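Local atomic coordinates of S-adenosylmethionine-dependent methyltransferase (Clostridium acetobutylicum, PDB entry 1Y8C), a protein that probably transfers methyl groups from S-adenosylmethionine to an acceptor that has not been identified. Residues I9-K12 against L13-D17; N143-Y146 against K147-V151. One frame throughout, in Å; residues are numbered along the deposited sequence.

Interaction 1. Residues I9-K12 against L13-D17; sequences IYDK and LIRAD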
# COMPACT_ATOMS: atom_id res chain seq x y z
N ILE A 9 1.57 -14.41 -4.61
CA ILE A 9 2.26 -15.29 -3.68
C ILE A 9 2.77 -14.48 -2.49
O ILE A 9 2.56 -14.85 -1.34
CB ILE A 9 3.44 -16.00 -4.37
CG1 ILE A 9 2.93 -16.86 -5.53
CG2 ILE A 9 4.20 -16.85 -3.35
CD1 ILE A 9 4.02 -17.48 -6.38
N TYR A 10 3.44 -13.37 -2.79
CA TYR A 10 4.00 -12.50 -1.76
C TYR A 10 2.94 -12.02 -0.78
O TYR A 10 3.09 -12.16 0.44
CB TYR A 10 4.68 -11.28 -2.41
CG TYR A 10 5.56 -10.47 -1.48
CD1 TYR A 10 6.92 -10.76 -1.36
CD2 TYR A 10 5.04 -9.44 -0.70
CE1 TYR A 10 7.74 -10.04 -0.50
CE2 TYR A 10 5.84 -8.72 0.17
CZ TYR A 10 7.19 -9.02 0.27
OH TYR A 10 7.99 -8.30 1.14
N ASP A 11 1.88 -11.44 -1.32
CA ASP A 11 0.80 -10.92 -0.49
C ASP A 11 0.10 -11.99 0.33
O ASP A 11 -0.40 -11.71 1.43
CB ASP A 11 -0.24 -10.20 -1.35
CG ASP A 11 0.19 -8.81 -1.74
OD1 ASP A 11 1.04 -8.23 -1.01
OD2 ASP A 11 -0.33 -8.28 -2.75
N LYS A 12 0.05 -13.21 -0.19
CA LYS A 12 -0.61 -14.31 0.51
C LYS A 12 0.29 -14.95 1.57
O LYS A 12 -0.20 -15.40 2.61
CB LYS A 12 -1.06 -15.38 -0.48
CG LYS A 12 -1.53 -16.67 0.18
CD LYS A 12 -1.79 -17.77 -0.85
CE LYS A 12 -2.14 -19.11 -0.18
NZ LYS A 12 -3.42 -19.05 0.62
N LEU A 13 1.59 -14.99 1.33
CA LEU A 13 2.49 -15.61 2.28
C LEU A 13 3.19 -14.64 3.22
O LEU A 13 3.22 -14.85 4.43
CB LEU A 13 3.52 -16.48 1.54
CG LEU A 13 2.94 -17.55 0.61
CD1 LEU A 13 4.08 -18.30 -0.06
CD2 LEU A 13 2.06 -18.52 1.38
N ILE A 14 3.75 -13.56 2.68
CA ILE A 14 4.45 -12.61 3.52
C ILE A 14 3.52 -11.67 4.29
O ILE A 14 3.61 -11.56 5.51
CB ILE A 14 5.45 -11.77 2.69
CG1 ILE A 14 6.29 -12.69 1.80
CG2 ILE A 14 6.35 -10.99 3.61
CD1 ILE A 14 7.00 -13.82 2.53
N ARG A 15 2.61 -11.01 3.57
CA ARG A 15 1.65 -10.10 4.20
C ARG A 15 0.66 -10.89 5.06
O ARG A 15 0.46 -10.58 6.24
CB ARG A 15 0.91 -9.29 3.12
CG ARG A 15 1.83 -8.43 2.25
CD ARG A 15 1.27 -7.02 2.06
NE ARG A 15 2.33 -6.01 2.03
CZ ARG A 15 3.17 -5.82 1.03
NH1 ARG A 15 3.10 -6.56 -0.07
NH2 ARG A 15 4.11 -4.88 1.11
N ALA A 16 0.05 -11.92 4.47
CA ALA A 16 -0.89 -12.81 5.14
C ALA A 16 -2.24 -12.24 5.60
O ALA A 16 -3.16 -13.01 5.89
CB ALA A 16 -0.19 -13.48 6.34
N ASP A 17 -2.37 -10.93 5.68
CA ASP A 17 -3.63 -10.35 6.11
C ASP A 17 -4.24 -9.43 5.06
O ASP A 17 -4.86 -8.41 5.38
CB ASP A 17 -3.43 -9.59 7.43
CG ASP A 17 -2.60 -8.32 7.27
OD1 ASP A 17 -1.62 -8.33 6.51
OD2 ASP A 17 -2.94 -7.32 7.93
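Tyr10 with Ile14 and Asp11 with Arg15 are i/i+4 side-chain pairs on the last turns of helix 3-15, which runs between the four-stranded antiparallel sheet and the loop holding Leu109 and Asp110. Ile14 lays CG1 over the centre of the Tyr10 ring, 3.8 Å from the centroid and 13° off the normal, a CH-pi contact. The Tyr10 ring leans toward the C-terminal end of the helix, over Ile14, because chi1 of -167° sets CG opposite the backbone N; its OH goes on to His198. Beside this pair, Arg15 NH1 gives a salt bridge to Asp11 OD1 (2.8 Å), with the oxygen at the guanidinium edge and in its plane, although carboxylate and guanidinium planes are 61° apart. The same NH1 lies at the edge of the Tyr10 ring, 3.5 Å from CE2. Both charged groups have second partners, Asp11 OD2 at Tyr20 and Arg15 NE at Asp110, which would limit the rotation of either. Round the helix, Ile9 CG2 and Leu13 CD1 run alongside each other at 3.6 Å. Leu13 and Ile14 also touch Tyr166 of strand 164-173. The backbone widens here: Ala16 N bonds to Asp11 O at 3.1 Å, five residues back. The arrangement is that of i/i+4 side-chain pairs along the last turns of a helix, ended by a positive-phi residue, Ala16, directly after it.

Interaction 2. Residues N143-Y146 against K147-V151; sequences NSYY and KLSQV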
# COMPACT_ATOMS: atom_id res chain seq x y z
N ASN A 143 2.02 -0.71 8.58
CA ASN A 143 2.21 -1.82 9.47
C ASN A 143 2.42 -1.10 10.78
O ASN A 143 3.09 -0.06 10.82
CB ASN A 143 3.43 -2.65 9.10
CG ASN A 143 3.11 -3.72 8.06
OD1 ASN A 143 2.08 -4.38 8.13
ND2 ASN A 143 4.01 -3.90 7.10
N SER A 144 1.81 -1.61 11.84
CA SER A 144 1.89 -0.99 13.15
C SER A 144 3.29 -1.10 13.71
O SER A 144 4.09 -1.95 13.30
CB SER A 144 0.92 -1.66 14.09
OG SER A 144 1.33 -2.99 14.34
N TYR A 145 3.59 -0.24 14.67
CA TYR A 145 4.90 -0.24 15.30
C TYR A 145 5.11 -1.57 16.01
O TYR A 145 6.23 -2.08 16.06
CB TYR A 145 4.98 0.90 16.32
CG TYR A 145 6.35 1.04 16.91
CD1 TYR A 145 7.31 1.88 16.32
CD2 TYR A 145 6.72 0.30 18.03
CE1 TYR A 145 8.59 1.97 16.83
CE2 TYR A 145 8.00 0.39 18.55
CZ TYR A 145 8.93 1.22 17.95
OH TYR A 145 10.20 1.29 18.47
N TYR A 146 4.05 -2.14 16.55
CA TYR A 146 4.16 -3.40 17.26
C TYR A 146 4.46 -4.55 16.32
O TYR A 146 5.22 -5.45 16.65
CB TYR A 146 2.87 -3.69 18.02
CG TYR A 146 2.92 -4.95 18.85
CD1 TYR A 146 3.58 -4.98 20.08
CD2 TYR A 146 2.28 -6.11 18.40
CE1 TYR A 146 3.60 -6.14 20.85
CE2 TYR A 146 2.30 -7.28 19.16
CZ TYR A 146 2.95 -7.29 20.38
OH TYR A 146 2.92 -8.43 21.12
N LYS A 147 3.86 -4.50 15.14
CA LYS A 147 4.03 -5.54 14.14
C LYS A 147 5.48 -5.62 13.65
O LYS A 147 6.05 -6.71 13.57
CB LYS A 147 3.09 -5.26 12.97
CG LYS A 147 2.75 -6.46 12.12
CD LYS A 147 3.74 -6.64 11.00
CE LYS A 147 3.19 -7.62 9.98
NZ LYS A 147 2.85 -8.92 10.62
N LEU A 148 6.09 -4.48 13.35
CA LEU A 148 7.45 -4.49 12.87
C LEU A 148 8.48 -4.72 13.97
O LEU A 148 9.47 -5.44 13.76
CB LEU A 148 7.76 -3.17 12.16
CG LEU A 148 6.77 -2.79 11.06
CD1 LEU A 148 7.15 -1.41 10.53
CD2 LEU A 148 6.78 -3.83 9.94
N SER A 149 8.26 -4.13 15.14
CA SER A 149 9.20 -4.26 16.24
C SER A 149 9.12 -5.59 17.01
O SER A 149 10.16 -6.13 17.40
CB SER A 149 9.02 -3.10 17.23
OG SER A 149 7.76 -3.18 17.86
N GLN A 150 7.92 -6.11 17.22
CA GLN A 150 7.76 -7.36 17.95
C GLN A 150 7.47 -8.55 17.05
O GLN A 150 8.32 -9.42 16.88
CB GLN A 150 6.64 -7.23 18.97
CG GLN A 150 6.80 -6.08 19.94
CD GLN A 150 8.15 -6.11 20.61
OE1 GLN A 150 8.74 -7.17 20.80
NE2 GLN A 150 8.65 -4.94 20.99
N VAL A 151 6.27 -8.60 16.48
CA VAL A 151 5.87 -9.71 15.62
C VAL A 151 6.89 -10.05 14.54
O VAL A 151 7.04 -11.22 14.17
CB VAL A 151 4.50 -9.42 14.98
CG1 VAL A 151 3.96 -10.68 14.34
CG2 VAL A 151 3.54 -8.90 16.04
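An N-capped first turn starts helix 145-152 directly after strand 136-143 of the mixed sheet, with Ser144 at the N-cap. Ser144 OG accepts from Lys147 N at 3.1 Å (N-H...O angle 149°), a position set by chi1 of 67°, which holds OG between backbone N and carbonyl carbon; OG is also bonded to Thr235 O. Leu148 N closes the turn on Ser144 O at 3.2 Å. Just before the cap, Asn143 CB meets Leu148 CD2 at 3.6 Å, the two side chains crossing at about a right angle, while Asn143 ND2 is held by Glu200. Tyr145 O is gripped twice by Ser149, through OG at 2.6 Å and through N at 3.0 Å, the donors coming from opposite faces of the carbonyl plane. Tyr145 OH is hydrogen-bonded to Asp175, and its ring forms a cation-pi pair with Lys204. On the more exposed side, Gln150 CB sits over one face of the Tyr146 ring, offset toward the rim, in a CH-pi contact 3.9 Å from the centroid. Val151 CG2 approaches the same ring obliquely, 3.7 Å from CE2, and Phe234 meets it edge-to-face. A weak Val151 N bond to Tyr146 O accompanies the Gln150 one, marking a wider turn. A serine N-cap where a strand passes into a helix is a standard helix-initiation motif.

In the fold
Interactions 1 and 2 are both short-range helix contacts, but one lies at the end of a helix and the other at a start. Their centres are 16 Å apart and their nearest atoms about 5 Å, without touching. Each is partly buried and lies at the junction of the mixed sheet, the core of the Rossmann-like methyltransferase fold, with the antiparallel sheet: interaction 1 reaches strands 164-173 and 176-186, and interaction 2 follows on from strand 136-143. Asp110 links the two surroundings, pairing with Arg15 and touching Asn143. Interaction 1 includes a salt bridge between its segments, whereas interaction 2 uses two serine hydroxyls, one capping the helix and one bonding a backbone carbonyl; both add an aliphatic CH over a tyrosine face.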